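Local coordinates for protein TonB-dependent siderophore receptor (Pseudomonas aeruginosa 39016, PDB 5NEC) that probably takes up ferric siderophores, and drugs conjugated to siderophores, across the outer membrane as a TonB-dependent beta-barrel receptor, at residues A[109-114]-A[299-304]; A[326-331]-A[404-409]; A[637-642]-A[661-666]. One frame throughout, in Å; residues are numbered along the deposited sequence.

Contact 1. Residues A[109-114]-A[299-304]; sequences DGVRDT and RNTSRY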
loop_
_atom_site.group_PDB
_atom_site.type_symbol
_atom_site.label_atom_id
_atom_site.label_comp_id
_atom_site.label_asym_id
_atom_site.label_seq_id
_atom_site.Cartn_x
_atom_site.Cartn_y
_atom_site.Cartn_z
ATOM N N ASP A 109 -10.528 6.617 -2.618
ATOM C CA ASP A 109 -11.690 6.951 -3.446
ATOM C C ASP A 109 -11.340 7.900 -4.592
ATOM O O ASP A 109 -11.905 8.972 -4.719
ATOM C CB ASP A 109 -12.807 7.541 -2.589
ATOM C CG ASP A 109 -13.246 6.600 -1.490
ATOM O OD1 ASP A 109 -13.792 5.524 -1.812
ATOM O OD2 ASP A 109 -13.038 6.924 -0.295
ATOM N N GLY A 110 -10.359 7.502 -5.388
ATOM C CA GLY A 110 -9.952 8.235 -6.580
ATOM C C GLY A 110 -9.361 9.623 -6.387
ATOM O O GLY A 110 -9.287 10.384 -7.343
ATOM N N VAL A 111 -8.936 9.964 -5.172
ATOM C CA VAL A 111 -8.316 11.268 -4.909
ATOM C C VAL A 111 -7.006 11.039 -4.177
ATOM O O VAL A 111 -6.920 10.112 -3.375
ATOM C CB VAL A 111 -9.255 12.164 -4.069
ATOM C CG1 VAL A 111 -8.604 13.523 -3.765
ATOM C CG2 VAL A 111 -10.600 12.317 -4.771
ATOM N N ARG A 112 -5.995 11.862 -4.453
ATOM C CA ARG A 112 -4.635 11.656 -3.877
ATOM C C ARG A 112 -4.659 11.860 -2.369
ATOM O O ARG A 112 -5.593 12.472 -1.848
ATOM C CB ARG A 112 -3.584 12.555 -4.533
ATOM C CG ARG A 112 -2.189 11.889 -4.663
ATOM C CD ARG A 112 -1.128 12.805 -5.297
ATOM N NE ARG A 112 -1.008 12.699 -6.766
ATOM C CZ ARG A 112 -0.872 13.721 -7.621
ATOM N NH1 ARG A 112 -0.844 14.993 -7.205
ATOM N NH2 ARG A 112 -0.780 13.467 -8.927
ATOM N N ASP A 113 -3.655 11.327 -1.664
ATOM C CA ASP A 113 -3.630 11.401 -0.194
ATOM C C ASP A 113 -2.379 12.071 0.416
ATOM O O ASP A 113 -1.265 11.994 -0.127
ATOM C CB ASP A 113 -3.827 9.992 0.379
ATOM C CG ASP A 113 -4.467 9.996 1.782
ATOM O OD1 ASP A 113 -3.992 10.763 2.653
ATOM O OD2 ASP A 113 -5.445 9.237 2.023
ATOM N N THR A 114 -2.618 12.712 1.561
ATOM C CA THR A 114 -1.618 13.438 2.355
ATOM C C THR A 114 -0.568 12.523 2.982
ATOM O O THR A 114 0.550 12.387 2.482
ATOM C CB THR A 114 -2.333 14.310 3.451
ATOM O OG1 THR A 114 -1.417 15.248 4.039
ATOM C CG2 THR A 114 -2.994 13.467 4.573
ATOM N N ARG A 299 -20.305 15.637 -10.660
ATOM C CA ARG A 299 -19.814 15.290 -9.322
ATOM C C ARG A 299 -18.711 16.250 -8.902
ATOM O O ARG A 299 -17.818 16.552 -9.697
ATOM C CB ARG A 299 -19.298 13.872 -9.363
ATOM C CG ARG A 299 -18.814 13.285 -8.052
ATOM C CD ARG A 299 -17.819 12.200 -8.396
ATOM N NE ARG A 299 -17.543 11.332 -7.268
ATOM C CZ ARG A 299 -18.101 10.140 -7.050
ATOM N NH1 ARG A 299 -19.028 9.633 -7.878
ATOM N NH2 ARG A 299 -17.747 9.453 -5.958
ATOM N N ASN A 300 -18.801 16.765 -7.678
ATOM C CA ASN A 300 -17.738 17.589 -7.100
ATOM C C ASN A 300 -17.299 16.960 -5.803
ATOM O O ASN A 300 -18.123 16.579 -4.996
ATOM C CB ASN A 300 -18.182 19.031 -6.863
ATOM C CG ASN A 300 -17.016 19.954 -6.580
ATOM O OD1 ASN A 300 -16.457 20.560 -7.484
ATOM N ND2 ASN A 300 -16.619 20.038 -5.319
ATOM N N THR A 301 -15.989 16.864 -5.616
ATOM C CA THR A 301 -15.400 16.286 -4.431
ATOM C C THR A 301 -14.381 17.266 -3.879
ATOM O O THR A 301 -13.542 17.786 -4.612
ATOM C CB THR A 301 -14.720 14.950 -4.761
ATOM O OG1 THR A 301 -15.688 14.074 -5.347
ATOM C CG2 THR A 301 -14.133 14.279 -3.496
ATOM N N SER A 302 -14.475 17.521 -2.580
ATOM C CA SER A 302 -13.532 18.364 -1.879
ATOM C C SER A 302 -12.908 17.542 -0.784
ATOM O O SER A 302 -13.623 16.906 -0.017
ATOM C CB SER A 302 -14.243 19.570 -1.280
ATOM O OG SER A 302 -14.882 20.277 -2.316
ATOM N N ARG A 303 -11.578 17.542 -0.725
ATOM C CA ARG A 303 -10.862 16.891 0.351
ATOM C C ARG A 303 -9.898 17.890 1.013
ATOM O O ARG A 303 -9.127 18.571 0.329
ATOM C CB ARG A 303 -10.135 15.642 -0.168
ATOM C CG ARG A 303 -9.336 14.930 0.915
ATOM C CD ARG A 303 -8.899 13.553 0.467
ATOM N NE ARG A 303 -10.023 12.633 0.444
ATOM C CZ ARG A 303 -10.048 11.473 -0.213
ATOM N NH1 ARG A 303 -8.999 11.046 -0.914
ATOM N NH2 ARG A 303 -11.138 10.710 -0.160
ATOM N N TYR A 304 -9.983 18.000 2.337
ATOM C CA TYR A 304 -8.953 18.623 3.143
ATOM C C TYR A 304 -8.293 17.530 4.006
ATOM O O TYR A 304 -8.975 16.767 4.691
ATOM C CB TYR A 304 -9.510 19.737 4.027
ATOM C CG TYR A 304 -8.399 20.438 4.791
ATOM C CD1 TYR A 304 -7.739 21.550 4.238
ATOM C CD2 TYR A 304 -7.954 19.959 6.024
ATOM C CE1 TYR A 304 -6.687 22.171 4.902
ATOM C CE2 TYR A 304 -6.906 20.573 6.690
ATOM C CZ TYR A 304 -6.279 21.678 6.136
ATOM O OH TYR A 304 -5.243 22.268 6.812
#
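Arg303 and Val111 meet tip to tip, Val111 CB lying out of the guanidinium plane on its NH1 side. Arg303 has CG anti to its backbone N (chi1 179°), beside the carbonyl carbon, and a bend at chi3 (-73°) sets the direction of NE. NH1 ends 3.4 Å from Val111 CB and at the same distance from Val111 O, with Val111 CG1 at 3.8 Å from NH1. The carbonyl oxygens of Val111 and Arg112 both lie at the rim of the guanidinium, near its plane, Arg112 O being 3.8 Å from NH1. The firmer hold comes from beyond: NH1 is hydrogen-bonded to Val108 O and NE to Thr285 OG1, so plug and neighbouring strand 276-291 both help to orient the group. Asp109 adds a more distant charge, its OD2 4.2 Å from Arg303 NH2; that carboxylate is hydrogen-bonded to Ser151 and probably contributes a favourable field. On the flank, Val111 CG2 rests on Thr301 CG2 at 4.2 Å. Val111 also touches Val343 and Gln345 of strand 327-354. A barrel-wall arginine reaching inward to backbone carbonyls of the enclosed plug fits the plug-barrel interface of TonB-dependent receptors.

Contact 2. Residues A[326-331]-A[404-409]; sequences GSVWRR and TSLENP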
loop_
_atom_site.group_PDB
_atom_site.type_symbol
_atom_site.label_atom_id
_atom_site.label_comp_id
_atom_site.label_asym_id
_atom_site.label_seq_id
_atom_site.Cartn_x
_atom_site.Cartn_y
_atom_site.Cartn_z
ATOM N N GLY A 326 32.141 -7.799 16.076
ATOM C CA GLY A 326 31.093 -8.218 17.014
ATOM C C GLY A 326 30.285 -7.113 17.690
ATOM O O GLY A 326 29.651 -7.360 18.730
ATOM N N SER A 327 30.298 -5.905 17.109
ATOM C CA SER A 327 29.565 -4.758 17.662
ATOM C C SER A 327 28.760 -3.967 16.621
ATOM O O SER A 327 28.910 -4.138 15.404
ATOM C CB SER A 327 30.524 -3.830 18.395
ATOM O OG SER A 327 31.373 -3.183 17.493
ATOM N N VAL A 328 27.885 -3.102 17.125
ATOM C CA VAL A 328 26.942 -2.335 16.293
ATOM C C VAL A 328 26.848 -0.893 16.787
ATOM O O VAL A 328 26.492 -0.669 17.944
ATOM C CB VAL A 328 25.530 -2.962 16.352
ATOM C CG1 VAL A 328 24.512 -2.091 15.633
ATOM C CG2 VAL A 328 25.534 -4.380 15.775
ATOM N N TRP A 329 27.115 0.066 15.906
ATOM C CA TRP A 329 26.823 1.473 16.195
ATOM C C TRP A 329 25.309 1.744 16.035
ATOM O O TRP A 329 24.730 1.440 14.989
ATOM C CB TRP A 329 27.625 2.372 15.266
ATOM C CG TRP A 329 27.287 3.805 15.324
ATOM C CD1 TRP A 329 27.152 4.562 16.434
ATOM C CD2 TRP A 329 27.062 4.669 14.208
ATOM N NE1 TRP A 329 26.865 5.872 16.084
ATOM C CE2 TRP A 329 26.795 5.958 14.719
ATOM C CE3 TRP A 329 27.058 4.479 12.824
ATOM C CZ2 TRP A 329 26.518 7.054 13.898
ATOM C CZ3 TRP A 329 26.805 5.578 11.995
ATOM C CH2 TRP A 329 26.535 6.852 12.548
ATOM N N ARG A 330 24.683 2.272 17.083
ATOM C CA ARG A 330 23.260 2.652 17.043
ATOM C C ARG A 330 23.096 4.013 16.390
ATOM O O ARG A 330 22.963 5.033 17.045
ATOM C CB ARG A 330 22.646 2.665 18.429
ATOM C CG ARG A 330 22.456 1.270 18.977
ATOM C CD ARG A 330 22.065 1.364 20.435
ATOM N NE ARG A 330 21.612 0.107 21.016
ATOM C CZ ARG A 330 21.823 -0.270 22.280
ATOM N NH1 ARG A 330 22.530 0.485 23.119
ATOM N NH2 ARG A 330 21.357 -1.439 22.708
ATOM N N ARG A 331 23.139 4.009 15.071
ATOM C CA ARG A 331 22.906 5.221 14.321
ATOM C C ARG A 331 21.419 5.578 14.448
ATOM O O ARG A 331 20.504 4.727 14.460
ATOM C CB ARG A 331 23.341 5.099 12.865
ATOM C CG ARG A 331 22.342 5.432 11.792
ATOM C CD ARG A 331 22.077 6.892 11.508
ATOM N NE ARG A 331 21.929 6.977 10.053
ATOM C CZ ARG A 331 21.356 7.946 9.348
ATOM N NH1 ARG A 331 20.844 9.035 9.916
ATOM N NH2 ARG A 331 21.311 7.811 8.039
ATOM N N THR A 404 26.436 -1.269 20.808
ATOM C CA THR A 404 25.883 -2.450 21.439
ATOM C C THR A 404 26.483 -3.710 20.819
ATOM O O THR A 404 27.312 -3.633 19.912
ATOM C CB THR A 404 24.334 -2.465 21.347
ATOM O OG1 THR A 404 23.813 -3.504 22.185
ATOM C CG2 THR A 404 23.831 -2.684 19.910
ATOM N N SER A 405 26.049 -4.865 21.318
ATOM C CA SER A 405 26.508 -6.178 20.854
ATOM C C SER A 405 25.748 -6.636 19.624
ATOM O O SER A 405 24.520 -6.479 19.561
ATOM C CB SER A 405 26.316 -7.187 21.990
ATOM O OG SER A 405 26.309 -8.517 21.536
ATOM N N LEU A 406 26.466 -7.214 18.650
ATOM C CA LEU A 406 25.831 -7.820 17.477
ATOM C C LEU A 406 24.973 -9.047 17.851
ATOM O O LEU A 406 23.858 -9.234 17.321
ATOM C CB LEU A 406 26.880 -8.195 16.449
ATOM C CG LEU A 406 26.441 -8.990 15.213
ATOM C CD1 LEU A 406 25.522 -8.129 14.359
ATOM C CD2 LEU A 406 27.635 -9.496 14.415
ATOM N N GLU A 407 25.485 -9.884 18.747
ATOM C CA GLU A 407 24.798 -11.111 19.125
ATOM C C GLU A 407 23.755 -10.884 20.197
ATOM O O GLU A 407 22.676 -11.441 20.092
ATOM C CB GLU A 407 25.795 -12.194 19.598
ATOM C CG GLU A 407 26.809 -12.616 18.556
ATOM C CD GLU A 407 26.181 -13.232 17.311
ATOM O OE1 GLU A 407 25.237 -14.068 17.419
ATOM O OE2 GLU A 407 26.643 -12.889 16.194
ATOM N N ASN A 408 24.069 -10.089 21.226
ATOM C CA ASN A 408 23.176 -9.943 22.395
ATOM C C ASN A 408 22.926 -8.500 22.815
ATOM O O ASN A 408 23.289 -8.097 23.926
ATOM C CB ASN A 408 23.718 -10.740 23.578
ATOM C CG ASN A 408 23.832 -12.217 23.270
ATOM O OD1 ASN A 408 24.904 -12.784 23.336
ATOM N ND2 ASN A 408 22.750 -12.820 22.854
ATOM N N PRO A 409 22.270 -7.715 21.943
ATOM C CA PRO A 409 22.042 -6.300 22.278
ATOM C C PRO A 409 21.046 -6.147 23.421
ATOM O O PRO A 409 20.173 -7.002 23.584
ATOM C CB PRO A 409 21.449 -5.739 20.994
ATOM C CG PRO A 409 20.730 -6.913 20.405
ATOM C CD PRO A 409 21.605 -8.096 20.689
#
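The guanidinium of Arg330 carries Thr404 on one face: Thr404 CB sits 3.4 Å above the plane, over its centre, and OG1 lies over the same face. The two side chains cross at about a right angle. Arg331 CB lies 3.5 Å above one face of the Trp329 ring, offset toward the rim. Thr404 OG1 is 3.3 Å from Arg330 NH2, but the angle is too poor for a hydrogen bond. The guanidinium has its polar partners elsewhere: NH1 makes a salt bridge to Asp413 and a hydrogen bond to Tyr401 O, NE bonds to Tyr269 O, and NH2 weakly to Asn410 O. Thr404 CG2 takes the crowded position between its backbone N and carbonyl carbon, and there comes within 3.7 Å of Arg330 NE and 4.0 Å of Val328 CB.

The backbones pair antiparallel. Val328 and Thr404 form a hydrogen-bonded pair, Thr404 N giving to Val328 O and Val328 N to Thr404 O, each at 2.9 Å. Beyond it Leu406 N donates to Gly326 O nearly straight (175°), from well above the carbonyl plane, while Leu406 CD1 meets Val328 CG2 at 4.0 Å. Ser405 OG accepts from Asn408 N, an ST motif at the end of the short strand. Strand 403-405 lies along the start of the barrel strand 327-354, whose Val328 and Arg330 touch Pro316 and Thr314 at the end of strand 296-316.

Contact 3. Residues A[637-642]-A[661-666]; sequences PKNSFS and YVDKVY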
loop_
_atom_site.group_PDB
_atom_site.type_symbol
_atom_site.label_atom_id
_atom_site.label_comp_id
_atom_site.label_asym_id
_atom_site.label_seq_id
_atom_site.Cartn_x
_atom_site.Cartn_y
_atom_site.Cartn_z
ATOM N N PRO A 637 11.035 -8.315 -7.329
ATOM C CA PRO A 637 11.290 -9.757 -7.378
ATOM C C PRO A 637 10.984 -10.288 -8.763
ATOM O O PRO A 637 9.964 -9.941 -9.355
ATOM C CB PRO A 637 10.308 -10.336 -6.354
ATOM C CG PRO A 637 9.211 -9.326 -6.259
ATOM C CD PRO A 637 9.853 -7.991 -6.515
ATOM N N LYS A 638 11.884 -11.109 -9.272
ATOM C CA LYS A 638 11.767 -11.646 -10.612
ATOM C C LYS A 638 10.546 -12.557 -10.700
ATOM O O LYS A 638 9.797 -12.468 -11.651
ATOM C CB LYS A 638 13.052 -12.396 -10.975
ATOM C CG LYS A 638 13.219 -12.703 -12.443
ATOM C CD LYS A 638 14.583 -13.320 -12.671
ATOM C CE LYS A 638 14.769 -13.730 -14.124
ATOM N NZ LYS A 638 14.911 -12.537 -15.001
ATOM N N ASN A 639 10.377 -13.415 -9.697
ATOM C CA ASN A 639 9.245 -14.326 -9.544
ATOM C C ASN A 639 8.487 -14.080 -8.226
ATOM O O ASN A 639 9.096 -13.942 -7.165
ATOM C CB ASN A 639 9.763 -15.760 -9.510
ATOM C CG ASN A 639 10.357 -16.197 -10.835
ATOM O OD1 ASN A 639 9.675 -16.205 -11.858
ATOM N ND2 ASN A 639 11.621 -16.561 -10.827
ATOM N N SER A 640 7.160 -14.043 -8.281
ATOM C CA SER A 640 6.369 -14.113 -7.050
ATOM C C SER A 640 5.050 -14.808 -7.305
ATOM O O SER A 640 4.526 -14.791 -8.418
ATOM C CB SER A 640 6.169 -12.717 -6.419
ATOM O OG SER A 640 5.864 -11.728 -7.394
ATOM N N PHE A 641 4.546 -15.454 -6.268
ATOM C CA PHE A 641 3.351 -16.269 -6.364
ATOM C C PHE A 641 2.567 -16.108 -5.062
ATOM O O PHE A 641 3.132 -16.229 -3.966
ATOM C CB PHE A 641 3.755 -17.746 -6.623
ATOM C CG PHE A 641 2.606 -18.736 -6.540
ATOM C CD1 PHE A 641 2.192 -19.255 -5.311
ATOM C CD2 PHE A 641 1.941 -19.156 -7.695
ATOM C CE1 PHE A 641 1.143 -20.159 -5.236
ATOM C CE2 PHE A 641 0.884 -20.068 -7.621
ATOM C CZ PHE A 641 0.485 -20.570 -6.387
ATOM N N SER A 642 1.273 -15.828 -5.186
ATOM C CA SER A 642 0.367 -15.733 -4.048
ATOM C C SER A 642 -0.852 -16.597 -4.334
ATOM O O SER A 642 -1.454 -16.484 -5.404
ATOM C CB SER A 642 -0.076 -14.279 -3.834
ATOM O OG SER A 642 1.022 -13.418 -3.523
ATOM N N TYR A 661 5.144 -17.119 -2.308
ATOM C CA TYR A 661 6.568 -17.114 -2.642
ATOM C C TYR A 661 7.000 -15.716 -3.121
ATOM O O TYR A 661 6.286 -15.057 -3.884
ATOM C CB TYR A 661 6.890 -18.195 -3.688
ATOM C CG TYR A 661 8.316 -18.148 -4.177
ATOM C CD1 TYR A 661 9.344 -18.742 -3.445
ATOM C CD2 TYR A 661 8.650 -17.477 -5.363
ATOM C CE1 TYR A 661 10.651 -18.691 -3.880
ATOM C CE2 TYR A 661 9.959 -17.423 -5.810
ATOM C CZ TYR A 661 10.951 -18.039 -5.060
ATOM O OH TYR A 661 12.253 -17.984 -5.476
ATOM N N VAL A 662 8.156 -15.263 -2.645
ATOM C CA VAL A 662 8.797 -14.052 -3.168
ATOM C C VAL A 662 10.267 -14.389 -3.420
ATOM O O VAL A 662 10.943 -14.859 -2.527
ATOM C CB VAL A 662 8.684 -12.844 -2.195
ATOM C CG1 VAL A 662 9.442 -11.642 -2.734
ATOM C CG2 VAL A 662 7.237 -12.467 -1.953
ATOM N N ASP A 663 10.733 -14.120 -4.636
ATOM C CA ASP A 663 12.125 -14.352 -5.068
ATOM C C ASP A 663 13.042 -13.359 -4.339
ATOM O O ASP A 663 12.560 -12.459 -3.648
ATOM C CB ASP A 663 12.192 -14.130 -6.588
ATOM C CG ASP A 663 13.331 -14.836 -7.270
ATOM O OD1 ASP A 663 14.362 -15.139 -6.632
ATOM O OD2 ASP A 663 13.189 -15.065 -8.493
ATOM N N LYS A 664 14.354 -13.508 -4.482
ATOM C CA LYS A 664 15.281 -12.550 -3.885
ATOM C C LYS A 664 14.979 -11.120 -4.390
ATOM O O LYS A 664 14.399 -10.932 -5.461
ATOM C CB LYS A 664 16.740 -12.950 -4.138
ATOM C CG LYS A 664 17.266 -12.695 -5.546
ATOM C CD LYS A 664 18.750 -13.063 -5.691
ATOM C CE LYS A 664 18.984 -14.567 -5.605
ATOM N NZ LYS A 664 20.438 -14.881 -5.603
ATOM N N VAL A 665 15.314 -10.128 -3.576
ATOM C CA VAL A 665 15.044 -8.745 -3.908
ATOM C C VAL A 665 16.278 -7.917 -3.558
ATOM O O VAL A 665 16.748 -7.961 -2.410
ATOM C CB VAL A 665 13.830 -8.232 -3.105
ATOM C CG1 VAL A 665 13.704 -6.719 -3.227
ATOM C CG2 VAL A 665 12.549 -8.925 -3.555
ATOM N N TYR A 666 16.782 -7.174 -4.536
ATOM C CA TYR A 666 17.877 -6.242 -4.334
ATOM C C TYR A 666 17.413 -4.927 -3.722
ATOM O O TYR A 666 16.351 -4.416 -4.049
ATOM C CB TYR A 666 18.557 -5.914 -5.655
ATOM C CG TYR A 666 19.273 -7.077 -6.255
ATOM C CD1 TYR A 666 20.556 -7.431 -5.812
ATOM C CD2 TYR A 666 18.696 -7.819 -7.279
ATOM C CE1 TYR A 666 21.236 -8.499 -6.382
ATOM C CE2 TYR A 666 19.373 -8.890 -7.841
ATOM C CZ TYR A 666 20.629 -9.222 -7.389
ATOM O OH TYR A 666 21.266 -10.280 -7.945
#
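Asp663 OD2 receives the side-chain amide of Asn639, ND2 standing 3.2 Å from it on the anti side of the carboxylate. Asp663 has CG anti to the backbone N (chi1 -156°), beside its carbonyl carbon. The amide and carboxylate planes are only 9° apart, yet the bond is not flat: OD2 is tilted out of the amide plane and ND2 out of the carboxylate plane. A weak bond from Asn639 N reaches the same oxygen at 3.5 Å, so one carboxylate oxygen gathers both the backbone and the side-chain N-H of Asn639. In return Asp663 N donates to Asn639 O (3.0 Å), nearly along the C=O axis. The other carboxylate oxygen, OD1, accepts from Lys664 N at 2.7 Å and helps to fix the rotation of the group.

Next to this group of polar bonds runs regular antiparallel pairing. Phe641 and Tyr661 form a hydrogen-bonded pair with bonds in both directions, and Ser640 faces Val662 in the adjoining non-hydrogen-bonded pair. The two segments belong to the hairpin of strands 639-650 and 653-666 in the outer-membrane beta-barrel of a TonB-dependent receptor. Just ahead of strand 639-650, Pro637 packs against the partner strand on both sides of its break: its CB lies 3.9 Å from Val662 CG1 and equally far from Val665 CG2, with Pro637 and Val665 side by side and pointing the same way.

Further out, Asn639 OD1 is hydrogen-bonded to Tyr602 OH, which probably helps to position the amide. The ring of Tyr661, with CE2 4.1 Å from Asn639 CB, meets Trp679 on its other neighbour strand, and its hydroxyl is hydrogen-bonded to Asp677.

How the contacts relate
The three contacts come in series along the chain and do not touch. Contact 1 joins the plug to barrel strand 296-316; contact 2 follows on strand 327-354, the next in both chain and barrel. Each lies near the start of its strand, and because the two run antiparallel these starts fall at opposite ends of the pair, with the centres 46 Å apart. Contact 3 comes much later, in the hairpin 639-650/653-666, its centre 34 Å from that of contact 1 and 30 Å from that of contact 2. Contact 1 lies on the opposite side of the chain's centre from the other two. Together they sample a plug touching the wall, a short added strand and the wall's own pairing.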